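Local coordinates for tubulin-like protein CetZ1 (Haloferax volcanii, PDB 4B46) that binds GTP as a tubulin-like GTPase and controls cell shape, being essential for the rod-shaped cell type that swims efficiently, at residues P51-V63 with E77-A89. Sequence-based numbering, arbitrary orientation.
Sequences PKDQRVLIGQSRV and EIAEEDIDEVQGA
Gly59 gives its backbone N-H to Asp82 OD2 across 2.6 Å, the short bond at the centre of this contact, and the carboxylate oxygen is approached almost along its C-O axis. Two waters lie in position to donate to OD2, though each has more acceptors nearby than protons. One is held by Ser61 OG and could instead donate to Glu81 OE1, the other accepts from Ser61 N, so Asp82 gathers the N-terminal end of helix 60-63 partly through solvent. Gly59 suits its place because its phi is positive and a side chain would run into Ile78 CD1; its own carbonyl accepts from Arg62 N and Val63 N.

On one flank Gln60, bent at chi2 (100°), turns its amide to Glu85. NE2 donates to the syn lone pair of OE2 at 3.2 Å, with the two flat groups nearly coplanar, while Gln60 OE1 lies only 3.0 Å from Glu85 OE1, acceptor against acceptor. A leucine here would probably leave Glu85 OE2 without this donor and its carboxylate freer to turn. On the other flank Arg62, its chain bent at chi2 and chi3, makes salt bridges to two glutamates one turn apart on helix 72-81: NH1 with Glu81 OE2 at 2.8 Å, and NH2 with Glu77 OE1 at 3.1 Å. The latter is also a hydrogen bond, Glu77 OE1 sitting at the guanidinium edge, tilted 15° from its plane.

Beneath these polar groups aliphatic side chains pack together. Small Ala89 suits the close approach of Val56 CG2 to its CB (3.5 Å), Ile58 CG2 meets Val86 CG2, and the Ile58 and Ile78 side chains cross at about a right angle, their CD1 atoms in contact. Ile58 and Val86 also touch Val37, joining edge strand 55-57 and helix 83-90 to the parallel sheet of the Rossmann-like GTPase domain. Acidic groups outnumber the one arginine, so the backbone amide, the Gln60 amide and the waters probably share in offsetting the negative charge along the helices.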
loop_
_atom_site.group_PDB
_atom_site.type_symbol
_atom_site.label_atom_id
_atom_site.label_comp_id
_atom_site.label_asym_id
_atom_site.label_seq_id
_atom_site.Cartn_x
_atom_site.Cartn_y
_atom_site.Cartn_z
ATOM N N PRO A 51 -18.042 -3.720 6.636
ATOM C CA PRO A 51 -19.160 -4.013 7.547
ATOM C C PRO A 51 -19.250 -2.995 8.688
ATOM O O PRO A 51 -18.218 -2.580 9.209
ATOM C CB PRO A 51 -18.806 -5.397 8.099
ATOM C CG PRO A 51 -17.924 -6.010 7.059
ATOM C CD PRO A 51 -17.128 -4.867 6.490
ATOM N N LYS A 52 -20.461 -2.599 9.063
ATOM C CA LYS A 52 -20.649 -1.575 10.092
ATOM C C LYS A 52 -19.977 -1.960 11.403
ATOM O O LYS A 52 -19.431 -1.117 12.102
ATOM C CB LYS A 52 -22.136 -1.293 10.322
ATOM C CG LYS A 52 -22.899 -0.938 9.054
ATOM C CD LYS A 52 -24.287 -0.397 9.370
ATOM C CE LYS A 52 -25.115 -0.228 8.103
ATOM N NZ LYS A 52 -24.428 0.634 7.105
ATOM N N ASP A 53 -20.006 -3.249 11.715
ATOM C CA ASP A 53 -19.348 -3.776 12.904
ATOM C C ASP A 53 -17.817 -3.721 12.816
ATOM O O ASP A 53 -17.133 -3.910 13.820
ATOM C CB ASP A 53 -19.817 -5.211 13.164
ATOM C CG ASP A 53 -20.030 -5.989 11.881
ATOM O OD1 ASP A 53 -21.142 -5.908 11.312
ATOM O OD2 ASP A 53 -19.085 -6.672 11.435
ATOM N N GLN A 54 -17.282 -3.459 11.625
ATOM C CA GLN A 54 -15.831 -3.337 11.452
ATOM C C GLN A 54 -15.396 -1.887 11.220
ATOM O O GLN A 54 -14.270 -1.620 10.785
ATOM C CB GLN A 54 -15.349 -4.226 10.303
ATOM C CG GLN A 54 -15.946 -5.624 10.298
ATOM C CD GLN A 54 -15.108 -6.625 11.066
ATOM O OE1 GLN A 54 -14.560 -6.318 12.126
ATOM N NE2 GLN A 54 -15.000 -7.832 10.528
ATOM N N ARG A 55 -16.301 -0.956 11.501
ATOM C CA ARG A 55 -15.983 0.467 11.477
ATOM C C ARG A 55 -15.835 0.949 12.915
ATOM O O ARG A 55 -16.799 0.945 13.666
ATOM C CB ARG A 55 -17.102 1.238 10.783
ATOM C CG ARG A 55 -17.286 0.871 9.316
ATOM C CD ARG A 55 -18.499 1.562 8.712
ATOM N NE ARG A 55 -18.972 0.841 7.536
ATOM C CZ ARG A 55 -19.900 1.286 6.696
ATOM N NH1 ARG A 55 -20.465 2.469 6.892
ATOM N NH2 ARG A 55 -20.255 0.547 5.654
ATOM N N VAL A 56 -14.629 1.343 13.305
ATOM C CA VAL A 56 -14.378 1.689 14.696
ATOM C C VAL A 56 -14.158 3.180 14.864
ATOM O O VAL A 56 -13.237 3.745 14.276
ATOM C CB VAL A 56 -13.131 0.978 15.248
ATOM C CG1 VAL A 56 -13.048 1.162 16.765
ATOM C CG2 VAL A 56 -13.152 -0.488 14.888
ATOM N N LEU A 57 -15.007 3.803 15.676
ATOM C CA LEU A 57 -14.837 5.201 16.047
ATOM C C LEU A 57 -14.006 5.308 17.323
ATOM O O LEU A 57 -14.384 4.774 18.360
ATOM C CB LEU A 57 -16.204 5.852 16.262
ATOM C CG LEU A 57 -16.245 7.352 16.562
ATOM C CD1 LEU A 57 -15.736 8.142 15.357
ATOM C CD2 LEU A 57 -17.669 7.768 16.943
ATOM N N ILE A 58 -12.876 6.002 17.250
ATOM C CA ILE A 58 -12.044 6.218 18.425
ATOM C C ILE A 58 -11.968 7.700 18.774
ATOM O O ILE A 58 -12.391 8.563 18.003
ATOM C CB ILE A 58 -10.602 5.690 18.232
ATOM C CG1 ILE A 58 -9.910 6.424 17.082
ATOM C CG2 ILE A 58 -10.607 4.178 17.966
ATOM C CD1 ILE A 58 -8.424 6.091 16.944
ATOM N N GLY A 59 -11.421 7.989 19.949
ATOM C CA GLY A 59 -11.197 9.364 20.354
ATOM C C GLY A 59 -12.456 10.105 20.756
ATOM O O GLY A 59 -12.443 11.335 20.853
ATOM N N GLN A 60 -13.541 9.377 20.996
ATOM C CA GLN A 60 -14.808 10.035 21.318
ATOM C C GLN A 60 -14.680 10.967 22.530
ATOM O O GLN A 60 -15.248 12.069 22.545
ATOM C CB GLN A 60 -15.914 9.004 21.566
ATOM C CG GLN A 60 -16.180 8.062 20.407
ATOM C CD GLN A 60 -15.528 6.697 20.592
ATOM O OE1 GLN A 60 -14.347 6.590 20.946
ATOM N NE2 GLN A 60 -16.300 5.643 20.352
ATOM N N SER A 61 -13.925 10.532 23.536
ATOM C CA SER A 61 -13.758 11.325 24.751
ATOM C C SER A 61 -12.982 12.625 24.514
ATOM O O SER A 61 -13.040 13.535 25.342
ATOM C CB SER A 61 -13.052 10.505 25.828
ATOM O OG SER A 61 -11.692 10.297 25.474
ATOM N N ARG A 62 -12.256 12.704 23.397
ATOM C CA ARG A 62 -11.421 13.866 23.085
ATOM C C ARG A 62 -12.000 14.742 21.987
ATOM O O ARG A 62 -11.833 15.960 22.015
ATOM C CB ARG A 62 -10.016 13.436 22.626
ATOM C CG ARG A 62 -9.206 12.632 23.624
ATOM C CD ARG A 62 -8.713 13.473 24.783
ATOM N NE ARG A 62 -7.628 14.407 24.452
ATOM C CZ ARG A 62 -6.343 14.065 24.367
ATOM N NH1 ARG A 62 -5.971 12.801 24.534
ATOM N NH2 ARG A 62 -5.425 14.984 24.103
ATOM N N VAL A 63 -12.618 14.135 20.977
ATOM C CA VAL A 63 -13.103 14.933 19.853
ATOM C C VAL A 63 -14.564 14.689 19.491
ATOM O O VAL A 63 -15.062 15.274 18.536
ATOM C CB VAL A 63 -12.220 14.782 18.584
ATOM C CG1 VAL A 63 -10.820 15.323 18.845
ATOM C CG2 VAL A 63 -12.171 13.324 18.125
ATOM N N GLU A 77 -2.211 10.076 20.251
ATOM C CA GLU A 77 -2.709 9.928 21.617
ATOM C C GLU A 77 -4.040 9.179 21.678
ATOM O O GLU A 77 -4.231 8.309 22.540
ATOM C CB GLU A 77 -2.824 11.300 22.304
ATOM C CG GLU A 77 -1.482 11.872 22.736
ATOM C CD GLU A 77 -1.575 13.333 23.165
ATOM O OE1 GLU A 77 -2.689 13.894 23.137
ATOM O OE2 GLU A 77 -0.533 13.917 23.526
ATOM N N ILE A 78 -4.962 9.491 20.769
ATOM C CA ILE A 78 -6.257 8.804 20.806
ATOM C C ILE A 78 -6.130 7.350 20.384
ATOM O O ILE A 78 -6.816 6.483 20.927
ATOM C CB ILE A 78 -7.369 9.505 19.983
ATOM C CG1 ILE A 78 -6.967 9.647 18.518
ATOM C CG2 ILE A 78 -7.738 10.870 20.611
ATOM C CD1 ILE A 78 -8.123 10.034 17.603
ATOM N N ALA A 79 -5.247 7.075 19.425
ATOM C CA ALA A 79 -4.993 5.697 19.030
ATOM C C ALA A 79 -4.439 4.889 20.201
ATOM O O ALA A 79 -4.793 3.720 20.390
ATOM C CB ALA A 79 -4.030 5.639 17.818
ATOM N N GLU A 80 -3.562 5.502 20.986
ATOM C CA GLU A 80 -3.007 4.810 22.141
ATOM C C GLU A 80 -4.040 4.599 23.247
ATOM O O GLU A 80 -4.089 3.535 23.846
ATOM C CB GLU A 80 -1.774 5.540 22.679
ATOM C CG GLU A 80 -0.631 5.540 21.672
ATOM C CD GLU A 80 0.701 5.928 22.269
ATOM O OE1 GLU A 80 0.726 6.798 23.164
ATOM O OE2 GLU A 80 1.727 5.358 21.841
ATOM N N GLU A 81 -4.871 5.608 23.499
ATOM C CA GLU A 81 -5.871 5.541 24.563
ATOM C C GLU A 81 -6.950 4.539 24.203
ATOM O O GLU A 81 -7.431 3.787 25.056
ATOM C CB GLU A 81 -6.512 6.922 24.781
ATOM C CG GLU A 81 -5.568 7.962 25.356
ATOM C CD GLU A 81 -6.044 9.404 25.152
ATOM O OE1 GLU A 81 -7.080 9.634 24.478
ATOM O OE2 GLU A 81 -5.362 10.313 25.671
ATOM N N ASP A 82 -7.325 4.515 22.928
ATOM C CA ASP A 82 -8.472 3.721 22.503
ATOM C C ASP A 82 -8.114 2.465 21.702
ATOM O O ASP A 82 -8.953 1.939 20.973
ATOM C CB ASP A 82 -9.453 4.600 21.712
ATOM C CG ASP A 82 -10.100 5.691 22.577
ATOM O OD1 ASP A 82 -10.204 5.515 23.812
ATOM O OD2 ASP A 82 -10.519 6.719 22.013
ATOM N N ILE A 83 -6.884 1.975 21.855
ATOM C CA ILE A 83 -6.421 0.831 21.072
ATOM C C ILE A 83 -7.278 -0.416 21.326
ATOM O O ILE A 83 -7.415 -1.266 20.453
ATOM C CB ILE A 83 -4.917 0.514 21.309
ATOM C CG1 ILE A 83 -4.372 -0.326 20.159
ATOM C CG2 ILE A 83 -4.683 -0.174 22.659
ATOM C CD1 ILE A 83 -4.400 0.406 18.820
ATOM N N ASP A 84 -7.885 -0.503 22.506
ATOM C CA ASP A 84 -8.728 -1.649 22.817
ATOM C C ASP A 84 -10.031 -1.632 22.024
ATOM O O ASP A 84 -10.605 -2.684 21.762
ATOM C CB ASP A 84 -8.989 -1.752 24.325
ATOM C CG ASP A 84 -7.758 -2.218 25.099
ATOM O OD1 ASP A 84 -6.957 -2.992 24.532
ATOM O OD2 ASP A 84 -7.579 -1.807 26.265
ATOM N N GLU A 85 -10.496 -0.447 21.631
ATOM C CA GLU A 85 -11.665 -0.358 20.753
ATOM C C GLU A 85 -11.344 -0.977 19.401
ATOM O O GLU A 85 -12.152 -1.699 18.815
ATOM C CB GLU A 85 -12.094 1.094 20.544
ATOM C CG GLU A 85 -12.776 1.726 21.729
ATOM C CD GLU A 85 -13.431 3.044 21.367
ATOM O OE1 GLU A 85 -12.711 4.058 21.229
ATOM O OE2 GLU A 85 -14.668 3.071 21.211
ATOM N N VAL A 86 -10.156 -0.667 18.902
ATOM C CA VAL A 86 -9.714 -1.209 17.633
ATOM C C VAL A 86 -9.550 -2.722 17.759
ATOM O O VAL A 86 -10.034 -3.481 16.915
ATOM C CB VAL A 86 -8.399 -0.571 17.183
ATOM C CG1 VAL A 86 -8.009 -1.098 15.796
ATOM C CG2 VAL A 86 -8.534 0.946 17.171
ATOM N N GLN A 87 -8.896 -3.154 18.835
ATOM C CA GLN A 87 -8.653 -4.577 19.069
ATOM C C GLN A 87 -9.961 -5.349 19.202
ATOM O O GLN A 87 -10.047 -6.517 18.810
ATOM C CB GLN A 87 -7.779 -4.796 20.309
ATOM C CG GLN A 87 -7.289 -6.240 20.465
ATOM C CD GLN A 87 -6.578 -6.754 19.215
ATOM O OE1 GLN A 87 -5.768 -6.049 18.603
ATOM N NE2 GLN A 87 -6.900 -7.980 18.817
ATOM N N GLY A 88 -10.974 -4.688 19.751
ATOM C CA GLY A 88 -12.300 -5.261 19.850
ATOM C C GLY A 88 -12.783 -5.740 18.496
ATOM O O GLY A 88 -13.260 -6.865 18.365
ATOM N N ALA A 89 -12.633 -4.889 17.485
ATOM C CA ALA A 89 -13.015 -5.219 16.108
ATOM C C ALA A 89 -12.108 -6.254 15.451
ATOM O O ALA A 89 -12.566 -7.084 14.668
ATOM C CB ALA A 89 -13.029 -3.972 15.264
HETATM O O HOH W 1 -10.054 9.209 23.438
HETATM O O HOH W 2 -12.917 7.868 23.822
#